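Local coordinates for protein glutamine cyclotransferase (Porphyromonas gingivalis W83, PDB 6QQL) that probably acts as a zinc-dependent type II glutaminyl cyclase, turning the N-terminal glutamine of peptides into pyroglutamate, at residues F28-A33 with V296-G301; K79-T84 with Y168-D173; E126-A131 with H281-R286; Y212-S217 with D251-V256. All blocks are in the same frame, centred on the assembly; numbering follows the deposited sequence.

In the fold
Interaction 1 joins the first and last helices of the modelled chain, 30-42 and 294-311, so the other contacts all lie between its segments in sequence. Interactions 2 and 3 interlock, their segments alternating, and interaction 4 falls between the segments of interaction 3. Interaction 2, at the hairpin of edge strand 70-79 and strand 85-95, lies across the chain's centre from interaction 1, centres about 33 Å apart. Interactions 2 and 3 meet in the second shell of the zinc ion, where Tyr-171 OH and His-283 ND1 are 3.0 Å apart, a probable hydrogen bond. Interaction 4 joins helices 215-220 and 253-260 beside strands 197-202 and 264-268 of the same sheet.

Interaction 1. Residues F28-A33 with V296-G301; sequences FSADSA and VLDAVG
The ring of Phe-28 lies against the backbone of Gly-301 in a CH-pi contact. Gly-301 CA sits 3.4 Å from the centroid of the Phe-28 ring, 13° off the ring normal and therefore over the middle of one face. CG of Phe-28 is anti to its backbone N (chi1 178°), on the side of helix 294-311. Having no side chain, Gly-301 lets the ring lie directly on the helix backbone.

Van der Waals packing continues along helix 30-42. Ala-30 CB meets Asp-298 CB at 3.7 Å, and Leu-297 CD1 comes within 4.3 Å of the backbone carbon C of Ala-33. Val-140 of helix 131-149 touches both Phe-28 and Leu-297, adding a third helix.

Polar atoms lie beside the ring. Asp-298 OD1 is at the edge of the Phe-28 ring, near its plane, while Asp-298 OD2 is hydrogen-bonded to Tyr-237 OH. Phe-28 N is hydrogen-bonded to Glu-302 OE1. Magnesium is seen at Asp-26, Phe-28, Asp-298 and Glu-302 in a structure of this protein, though not in this model; the Phe-28 carbonyl and Asp-298 carboxylate oxygens, two acceptors near each other, are consistent with a cation site beside an otherwise apolar helix junction.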
# COMPACT_ATOMS: atom_id res chain seq x y z
N PHE A 28 0.38 17.90 2.12
CA PHE A 28 -0.43 16.71 2.38
C PHE A 28 -1.33 16.92 3.58
O PHE A 28 -0.86 17.33 4.65
CB PHE A 28 0.51 15.54 2.59
CG PHE A 28 -0.17 14.25 2.92
CD1 PHE A 28 -0.50 13.94 4.23
CD2 PHE A 28 -0.38 13.30 1.92
CE1 PHE A 28 -1.08 12.73 4.54
CE2 PHE A 28 -0.96 12.06 2.22
CZ PHE A 28 -1.31 11.78 3.52
N SER A 29 -2.60 16.58 3.44
CA SER A 29 -3.55 16.72 4.54
C SER A 29 -3.77 15.35 5.15
O SER A 29 -4.27 14.44 4.49
CB SER A 29 -4.88 17.29 4.08
OG SER A 29 -5.87 16.88 5.02
N ALA A 30 -3.35 15.19 6.41
CA ALA A 30 -3.59 13.92 7.08
C ALA A 30 -5.06 13.76 7.47
O ALA A 30 -5.56 12.62 7.55
CB ALA A 30 -2.68 13.81 8.29
N ASP A 31 -5.79 14.87 7.70
CA ASP A 31 -7.20 14.74 8.03
C ASP A 31 -7.96 14.07 6.90
O ASP A 31 -8.75 13.14 7.12
CB ASP A 31 -7.83 16.09 8.35
CG ASP A 31 -7.46 16.58 9.73
OD1 ASP A 31 -7.23 15.73 10.63
OD2 ASP A 31 -7.47 17.82 9.92
N SER A 32 -7.72 14.53 5.67
CA SER A 32 -8.27 13.86 4.50
C SER A 32 -7.84 12.39 4.45
O SER A 32 -8.67 11.49 4.29
CB SER A 32 -7.83 14.61 3.24
OG SER A 32 -8.06 13.84 2.07
N ALA A 33 -6.53 12.13 4.58
CA ALA A 33 -6.06 10.75 4.56
C ALA A 33 -6.75 9.91 5.63
O ALA A 33 -7.13 8.76 5.36
CB ALA A 33 -4.54 10.71 4.74
N VAL A 296 1.02 9.61 12.33
CA VAL A 296 1.74 8.64 11.53
C VAL A 296 1.30 8.72 10.08
O VAL A 296 2.12 8.71 9.16
CB VAL A 296 1.57 7.23 12.13
CG1 VAL A 296 2.40 6.24 11.39
CG2 VAL A 296 1.99 7.25 13.56
N LEU A 297 -0.01 8.85 9.83
CA LEU A 297 -0.45 9.12 8.46
C LEU A 297 0.24 10.35 7.87
O LEU A 297 0.68 10.32 6.72
CB LEU A 297 -1.98 9.25 8.38
CG LEU A 297 -2.74 7.93 8.59
CD1 LEU A 297 -4.22 8.12 8.59
CD2 LEU A 297 -2.34 6.94 7.52
N ASP A 298 0.36 11.43 8.66
CA ASP A 298 0.99 12.66 8.14
C ASP A 298 2.45 12.42 7.77
O ASP A 298 2.90 12.83 6.69
CB ASP A 298 0.87 13.82 9.15
CG ASP A 298 1.41 15.18 8.60
OD1 ASP A 298 0.86 15.73 7.63
OD2 ASP A 298 2.41 15.70 9.13
N ALA A 299 3.20 11.71 8.63
CA ALA A 299 4.62 11.49 8.37
C ALA A 299 4.84 10.77 7.05
O ALA A 299 5.59 11.25 6.19
CB ALA A 299 5.24 10.69 9.51
N VAL A 300 4.20 9.62 6.88
CA VAL A 300 4.34 8.87 5.63
C VAL A 300 3.86 9.71 4.46
O VAL A 300 4.56 9.86 3.45
CB VAL A 300 3.57 7.55 5.69
CG1 VAL A 300 3.61 6.88 4.31
CG2 VAL A 300 4.11 6.63 6.77
N GLY A 301 2.64 10.24 4.58
CA GLY A 301 2.06 11.03 3.51
C GLY A 301 2.89 12.24 3.12
O GLY A 301 3.21 12.45 1.95

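Interaction 2. Residues K79-T84 with Y168-D173; sequences KAHDGT and YGSYGD
Asp-82 OD1, lying at the edge of the Tyr-168 ring, is gripped by two groups of Thr-84. The hydroxyl OG1 of Thr-84 donates to Asp-82 OD1 at 2.8 Å, coming from above the carboxylate plane (40° out of it), and Thr-84 N adds a weak but nearly straight bond to the same oxygen. Thr-84 and Asp-82 each cross the Tyr-168 side chain at about a right angle, the Asp-82 carboxylate standing 77° to the ring.

Tyr-168 reaches over the 79-84 segment. Its CD2 packs on Ala-80 CB at 3.7 Å, and its OH ends beside Thr-84 CG2, also at 3.7 Å. Leu-86 of strand 85-95 touches both Ala-80 and Tyr-168.

His-81 meets the other loop with its ring. Ser-170 N lies 4.0 Å above the plane of the His-81 ring, over its centre; Asp-82 CB covers the opposite face. The CD2 corner of His-81 faces Ser-170 OG, and its CE1 comes 3.5 Å from Tyr-168 O.

A type I turn from Ala-80 to Gly-83 links the antiparallel strands 70-79 and 85-95, making this the tip of a beta-hairpin. The hairpin secures its own shape with internal hydrogen bonds, and the contact with the loop after Asp-167, a zinc ligand, rests on van der Waals packing of the two rings against small side chains and backbone.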
# COMPACT_ATOMS: atom_id res chain seq x y z
N LYS A 79 -7.08 -18.76 -8.27
CA LYS A 79 -7.36 -19.74 -7.24
C LYS A 79 -6.35 -19.59 -6.12
O LYS A 79 -5.15 -19.41 -6.38
CB LYS A 79 -7.38 -21.19 -7.75
CG LYS A 79 -8.00 -22.10 -6.68
CD LYS A 79 -8.38 -23.52 -7.10
CE LYS A 79 -7.18 -24.40 -7.40
NZ LYS A 79 -7.61 -25.74 -7.91
N ALA A 80 -6.84 -19.63 -4.88
CA ALA A 80 -6.00 -19.40 -3.72
C ALA A 80 -5.34 -20.71 -3.31
O ALA A 80 -5.59 -21.77 -3.89
CB ALA A 80 -6.83 -18.82 -2.58
N HIS A 81 -4.50 -20.63 -2.27
CA HIS A 81 -3.79 -21.80 -1.78
C HIS A 81 -4.75 -22.92 -1.38
O HIS A 81 -4.48 -24.10 -1.64
CB HIS A 81 -2.90 -21.40 -0.62
CG HIS A 81 -3.67 -21.08 0.62
ND1 HIS A 81 -4.65 -20.11 0.65
CD2 HIS A 81 -3.64 -21.62 1.86
CE1 HIS A 81 -5.17 -20.06 1.86
NE2 HIS A 81 -4.57 -20.96 2.62
N ASP A 82 -5.88 -22.56 -0.74
CA ASP A 82 -6.89 -23.51 -0.27
C ASP A 82 -8.06 -23.63 -1.24
O ASP A 82 -9.19 -23.91 -0.82
CB ASP A 82 -7.41 -23.13 1.12
CG ASP A 82 -8.25 -21.84 1.14
OD1 ASP A 82 -8.48 -21.23 0.07
OD2 ASP A 82 -8.72 -21.45 2.23
N GLY A 83 -7.82 -23.38 -2.53
CA GLY A 83 -8.79 -23.70 -3.56
C GLY A 83 -9.94 -22.73 -3.74
O GLY A 83 -10.70 -22.89 -4.71
N THR A 84 -10.12 -21.76 -2.85
CA THR A 84 -11.13 -20.73 -3.11
C THR A 84 -10.81 -19.99 -4.40
O THR A 84 -9.66 -19.64 -4.67
CB THR A 84 -11.18 -19.76 -1.93
OG1 THR A 84 -11.05 -20.49 -0.70
CG2 THR A 84 -12.50 -19.00 -1.93
N TYR A 168 -4.48 -13.06 1.36
CA TYR A 168 -5.31 -14.27 1.46
C TYR A 168 -4.52 -15.54 1.74
O TYR A 168 -5.14 -16.57 2.05
CB TYR A 168 -6.13 -14.49 0.17
CG TYR A 168 -7.49 -15.16 0.36
CD1 TYR A 168 -8.62 -14.41 0.72
CD2 TYR A 168 -7.66 -16.53 0.18
CE1 TYR A 168 -9.87 -15.01 0.89
CE2 TYR A 168 -8.91 -17.14 0.35
CZ TYR A 168 -10.01 -16.37 0.70
OH TYR A 168 -11.24 -16.97 0.87
N GLY A 169 -3.20 -15.49 1.67
CA GLY A 169 -2.39 -16.69 1.78
C GLY A 169 -2.43 -17.34 3.15
O GLY A 169 -3.20 -16.97 4.05
N SER A 170 -1.60 -18.38 3.29
CA SER A 170 -1.35 -19.04 4.56
C SER A 170 0.12 -18.86 4.94
O SER A 170 0.97 -18.54 4.11
CB SER A 170 -1.68 -20.53 4.50
OG SER A 170 -0.86 -21.17 3.56
N TYR A 171 0.40 -19.10 6.21
CA TYR A 171 1.72 -18.73 6.71
C TYR A 171 2.82 -19.67 6.21
O TYR A 171 3.94 -19.21 5.96
CB TYR A 171 1.67 -18.63 8.22
CG TYR A 171 0.74 -17.52 8.66
CD1 TYR A 171 1.05 -16.18 8.39
CD2 TYR A 171 -0.43 -17.79 9.35
CE1 TYR A 171 0.20 -15.15 8.78
CE2 TYR A 171 -1.28 -16.77 9.75
CZ TYR A 171 -0.96 -15.45 9.47
OH TYR A 171 -1.82 -14.46 9.89
N GLY A 172 2.54 -20.94 6.05
CA GLY A 172 3.69 -21.73 5.64
C GLY A 172 3.97 -21.76 4.15
O GLY A 172 4.77 -22.58 3.70
N ASP A 173 3.32 -20.88 3.37
CA ASP A 173 3.38 -20.89 1.90
C ASP A 173 3.56 -19.44 1.43
O ASP A 173 2.58 -18.73 1.20
CB ASP A 173 2.11 -21.51 1.34
CG ASP A 173 2.13 -21.65 -0.17
OD1 ASP A 173 3.13 -21.26 -0.82
OD2 ASP A 173 1.10 -22.11 -0.71

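Interaction 3. Residues E126-A131 with H281-R286; sequences ETFDGA and HWHTQR. With ZN (zinc ion), chain C.
Phe-128 packs its ring against His-283 and the carbonyl of Thr-284. Its CZ comes to 4.0 Å from His-283 CD2, the two side chains crossing obliquely, and its CD2 lies 3.7 Å from Thr-284 O. CG of Phe-128 stands between the backbone N and the carbonyl carbon (chi1 69°), on the side of the 281-286 loop, while CB rests on Gln-285 CA.

Polar linkage comes through one water, which accepts from Asp-129 N and donates to Gln-285 O at 2.8 Å, bridging the two backbones. Gln-285 O is also bonded to Asn-288 ND2.

The metal bond belongs to His-283, whose NE2 binds the zinc ion at 2.1 Å. Tyr-171 OH, the probable second-shell partner of ND1, would fix the rotation of the ring. Trp-282 NE1 lies 3.1 Å above the plane of the His-283 ring, over its centre, so the indole flanks the ligand.

Asp-133 comes from the first turn of helix 131-149, three residues after the N-cap Gly-130, and Asp-167 from the loop after strand 157-163. Two aspartates and a histidine thus bind the single zinc ion, a site consistent with a type II glutaminyl cyclase on the M28 peptidase fold.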
# COMPACT_ATOMS: atom_id res chain seq x y z
N GLU A 126 -12.97 -15.27 12.98
CA GLU A 126 -13.76 -14.06 12.76
C GLU A 126 -12.99 -13.01 11.97
O GLU A 126 -11.79 -13.14 11.71
CB GLU A 126 -14.25 -13.49 14.10
CG GLU A 126 -14.85 -14.55 15.01
CD GLU A 126 -16.19 -15.08 14.50
OE1 GLU A 126 -17.04 -14.25 14.08
OE2 GLU A 126 -16.40 -16.31 14.47
N THR A 127 -13.71 -11.97 11.56
CA THR A 127 -13.18 -10.94 10.69
C THR A 127 -12.75 -9.69 11.47
O THR A 127 -13.12 -9.49 12.64
CB THR A 127 -14.21 -10.56 9.61
OG1 THR A 127 -15.34 -9.92 10.23
CG2 THR A 127 -14.65 -11.79 8.87
N PHE A 128 -11.92 -8.87 10.82
CA PHE A 128 -11.44 -7.62 11.40
C PHE A 128 -11.48 -6.52 10.34
O PHE A 128 -11.73 -6.78 9.16
CB PHE A 128 -10.04 -7.77 12.02
CG PHE A 128 -8.94 -8.00 11.02
CD1 PHE A 128 -8.77 -9.24 10.42
CD2 PHE A 128 -8.04 -6.98 10.71
CE1 PHE A 128 -7.73 -9.45 9.51
CE2 PHE A 128 -7.01 -7.19 9.81
CZ PHE A 128 -6.86 -8.42 9.21
N ASP A 129 -11.25 -5.28 10.77
CA ASP A 129 -11.48 -4.13 9.91
C ASP A 129 -10.32 -3.88 8.95
O ASP A 129 -10.54 -3.32 7.86
CB ASP A 129 -11.71 -2.86 10.74
CG ASP A 129 -13.09 -2.82 11.40
OD1 ASP A 129 -13.94 -3.69 11.11
OD2 ASP A 129 -13.30 -1.89 12.22
N GLY A 130 -9.10 -4.23 9.35
CA GLY A 130 -7.92 -3.93 8.57
C GLY A 130 -7.77 -2.46 8.25
O GLY A 130 -7.45 -2.09 7.12
N ALA A 131 -7.97 -1.60 9.25
CA ALA A 131 -7.78 -0.18 9.01
C ALA A 131 -6.33 0.12 8.65
O ALA A 131 -6.05 0.91 7.74
CB ALA A 131 -8.25 0.63 10.22
N HIS A 281 -1.17 -5.12 16.49
CA HIS A 281 -2.52 -5.13 15.94
C HIS A 281 -2.63 -5.99 14.70
O HIS A 281 -3.75 -6.19 14.20
CB HIS A 281 -2.93 -3.70 15.61
CG HIS A 281 -2.10 -3.09 14.54
ND1 HIS A 281 -0.74 -2.91 14.67
CD2 HIS A 281 -2.42 -2.66 13.30
CE1 HIS A 281 -0.26 -2.38 13.57
NE2 HIS A 281 -1.25 -2.21 12.71
N TRP A 282 -1.51 -6.51 14.21
CA TRP A 282 -1.47 -7.16 12.90
C TRP A 282 -2.28 -8.45 12.89
O TRP A 282 -2.10 -9.32 13.74
CB TRP A 282 -0.01 -7.43 12.53
CG TRP A 282 0.21 -8.30 11.37
CD1 TRP A 282 -0.02 -7.99 10.07
CD2 TRP A 282 0.76 -9.62 11.39
NE1 TRP A 282 0.32 -9.05 9.27
CE2 TRP A 282 0.82 -10.06 10.05
CE3 TRP A 282 1.22 -10.48 12.40
CZ2 TRP A 282 1.31 -11.33 9.70
CZ3 TRP A 282 1.70 -11.74 12.05
CH2 TRP A 282 1.75 -12.15 10.71
N HIS A 283 -3.18 -8.56 11.92
CA HIS A 283 -4.05 -9.73 11.77
C HIS A 283 -4.73 -10.05 13.11
O HIS A 283 -4.81 -11.20 13.55
CB HIS A 283 -3.27 -10.91 11.21
CG HIS A 283 -2.80 -10.67 9.81
ND1 HIS A 283 -1.95 -11.53 9.15
CD2 HIS A 283 -3.06 -9.66 8.94
CE1 HIS A 283 -1.71 -11.06 7.94
NE2 HIS A 283 -2.37 -9.92 7.79
N THR A 284 -5.28 -9.00 13.69
CA THR A 284 -5.77 -8.93 15.06
C THR A 284 -6.99 -8.03 15.04
O THR A 284 -7.04 -7.06 14.30
CB THR A 284 -4.67 -8.37 15.99
OG1 THR A 284 -3.76 -9.41 16.36
CG2 THR A 284 -5.23 -7.66 17.21
N GLN A 285 -7.98 -8.36 15.88
CA GLN A 285 -9.18 -7.55 15.93
C GLN A 285 -8.88 -6.09 16.27
O GLN A 285 -9.70 -5.22 15.97
CB GLN A 285 -10.14 -8.16 16.95
CG GLN A 285 -11.62 -8.02 16.62
CD GLN A 285 -12.52 -8.57 17.73
OE1 GLN A 285 -12.03 -9.02 18.77
NE2 GLN A 285 -13.84 -8.54 17.51
N ARG A 286 -7.72 -5.80 16.88
CA ARG A 286 -7.31 -4.42 17.15
C ARG A 286 -6.89 -3.66 15.89
O ARG A 286 -6.75 -2.44 15.95
CB ARG A 286 -6.18 -4.37 18.19
CG ARG A 286 -6.63 -4.27 19.66
CD ARG A 286 -7.31 -5.56 20.11
NE ARG A 286 -6.42 -6.73 20.07
CZ ARG A 286 -6.78 -7.98 20.36
NH1 ARG A 286 -8.03 -8.24 20.74
NH2 ARG A 286 -5.89 -8.97 20.28
ZN ZN C . -1.95 -8.58 6.25
O HOH W 1 -11.43 -5.27 13.76

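Interaction 4. Residues Y212-S217 with D251-V256; sequences YWEYFS and DDHVPV
A buried histidine-carboxylate hydrogen bond, Glu-214 to His-253, ties the N-terminal end of helix 215-220 to helix 253-260. The two side chains meet tip to tip: His-253 NE2 donates to Glu-214 OE2 at 2.7 Å, with an angle of 167° at the hydrogen. The acceptor lies in the plane of the imidazole, whereas the donor comes from well above the carboxylate plane, the carboxylate and ring planes being 81° apart.

Glu-214 is also the N-cap of helix 215-220. Its OE2 takes Ser-217 N at 2.7 Å, and Ser-217 OG uses the anti lone pair of the same oxygen at 2.6 Å; OE1 accepts from Phe-216 N and from Leu-249 N. Three donors on OE2 would favour a charged carboxylate. CG of Glu-214 is anti to its backbone N (chi1 -166°), and the chain then bends at chi2, bringing the carboxylate back over the helix end.

Beside this polar centre Phe-216 CD2 packs on Val-254 CG2 at 3.6 Å, the side chains meeting at a slant. Val-254 CG2 also lies over one face of the His-253 ring, toward its rim. Strands 197-202 and 264-268 adjoin, His-253 touching Leu-200 and Asp-266, while Pro-255 leans on helix 179-186.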
# COMPACT_ATOMS: atom_id res chain seq x y z
N TYR A 212 11.74 0.87 9.30
CA TYR A 212 13.14 0.54 9.07
C TYR A 212 13.34 0.14 7.62
O TYR A 212 12.38 -0.01 6.85
CB TYR A 212 13.59 -0.59 9.99
CG TYR A 212 13.49 -0.27 11.46
CD1 TYR A 212 14.53 0.36 12.13
CD2 TYR A 212 12.35 -0.60 12.18
CE1 TYR A 212 14.43 0.65 13.49
CE2 TYR A 212 12.24 -0.31 13.53
CZ TYR A 212 13.28 0.32 14.18
OH TYR A 212 13.16 0.61 15.53
N TRP A 213 14.60 -0.01 7.23
CA TRP A 213 14.98 -0.47 5.90
C TRP A 213 14.59 -1.94 5.71
O TRP A 213 15.24 -2.84 6.25
CB TRP A 213 16.48 -0.31 5.67
CG TRP A 213 17.01 1.08 5.80
CD1 TRP A 213 16.35 2.24 5.53
CD2 TRP A 213 18.34 1.45 6.20
NE1 TRP A 213 17.18 3.31 5.75
CE2 TRP A 213 18.40 2.86 6.15
CE3 TRP A 213 19.47 0.73 6.59
CZ2 TRP A 213 19.56 3.56 6.48
CZ3 TRP A 213 20.63 1.43 6.93
CH2 TRP A 213 20.66 2.83 6.86
N GLU A 214 13.52 -2.19 4.94
CA GLU A 214 13.19 -3.55 4.51
C GLU A 214 14.31 -4.08 3.63
O GLU A 214 14.82 -3.35 2.76
CB GLU A 214 11.87 -3.56 3.75
CG GLU A 214 11.26 -4.94 3.54
CD GLU A 214 11.89 -5.71 2.37
OE1 GLU A 214 12.20 -6.91 2.55
OE2 GLU A 214 12.07 -5.13 1.28
N TYR A 215 14.69 -5.35 3.84
CA TYR A 215 15.93 -5.86 3.24
C TYR A 215 15.90 -5.78 1.72
O TYR A 215 16.83 -5.26 1.10
CB TYR A 215 16.23 -7.28 3.69
CG TYR A 215 17.48 -7.80 2.98
CD1 TYR A 215 18.73 -7.28 3.30
CD2 TYR A 215 17.41 -8.78 2.00
CE1 TYR A 215 19.87 -7.72 2.65
CE2 TYR A 215 18.55 -9.23 1.36
CZ TYR A 215 19.78 -8.69 1.68
OH TYR A 215 20.93 -9.13 1.04
N PHE A 216 14.87 -6.35 1.10
CA PHE A 216 14.78 -6.36 -0.36
C PHE A 216 14.77 -4.93 -0.91
O PHE A 216 15.42 -4.63 -1.93
CB PHE A 216 13.54 -7.14 -0.80
CG PHE A 216 13.54 -8.56 -0.31
CD1 PHE A 216 14.70 -9.34 -0.40
CD2 PHE A 216 12.40 -9.12 0.27
CE1 PHE A 216 14.72 -10.67 0.08
CE2 PHE A 216 12.41 -10.44 0.74
CZ PHE A 216 13.58 -11.22 0.65
N SER A 217 14.04 -4.04 -0.24
CA SER A 217 14.03 -2.64 -0.63
C SER A 217 15.44 -2.07 -0.60
O SER A 217 15.88 -1.43 -1.57
CB SER A 217 13.11 -1.87 0.30
OG SER A 217 11.96 -2.65 0.56
N ASP A 251 6.50 -8.81 0.21
CA ASP A 251 5.38 -7.89 0.08
C ASP A 251 5.14 -7.62 -1.40
O ASP A 251 5.85 -8.14 -2.27
CB ASP A 251 5.66 -6.60 0.86
CG ASP A 251 4.39 -5.96 1.36
OD1 ASP A 251 3.33 -6.17 0.75
OD2 ASP A 251 4.44 -5.23 2.38
N ASP A 252 4.15 -6.79 -1.69
CA ASP A 252 3.79 -6.54 -3.08
C ASP A 252 4.95 -5.99 -3.88
O ASP A 252 4.93 -6.09 -5.11
CB ASP A 252 2.60 -5.59 -3.19
CG ASP A 252 1.31 -6.26 -2.74
OD1 ASP A 252 1.13 -7.45 -3.11
OD2 ASP A 252 0.50 -5.58 -2.06
N HIS A 253 5.96 -5.40 -3.23
CA HIS A 253 7.07 -4.83 -3.98
C HIS A 253 7.97 -5.91 -4.55
O HIS A 253 8.52 -5.74 -5.65
CB HIS A 253 7.86 -3.84 -3.12
CG HIS A 253 8.56 -4.47 -1.95
ND1 HIS A 253 7.92 -5.30 -1.05
CD2 HIS A 253 9.83 -4.35 -1.50
CE1 HIS A 253 8.77 -5.69 -0.13
NE2 HIS A 253 9.94 -5.13 -0.37
N VAL A 254 8.07 -7.06 -3.88
CA VAL A 254 8.98 -8.10 -4.35
C VAL A 254 8.62 -8.58 -5.75
O VAL A 254 9.50 -8.54 -6.63
CB VAL A 254 9.06 -9.25 -3.34
CG1 VAL A 254 9.84 -10.39 -3.96
CG2 VAL A 254 9.69 -8.74 -2.05
N PRO A 255 7.38 -9.03 -6.04
CA PRO A 255 7.09 -9.46 -7.43
C PRO A 255 7.40 -8.41 -8.46
O PRO A 255 7.87 -8.75 -9.55
CB PRO A 255 5.59 -9.78 -7.40
CG PRO A 255 5.26 -9.99 -5.96
CD PRO A 255 6.20 -9.13 -5.17
N VAL A 256 7.19 -7.13 -8.13
CA VAL A 256 7.44 -6.05 -9.08
C VAL A 256 8.93 -5.95 -9.40
O VAL A 256 9.32 -5.73 -10.56
CB VAL A 256 6.87 -4.72 -8.54
CG1 VAL A 256 7.18 -3.57 -9.47
CG2 VAL A 256 5.36 -4.84 -8.37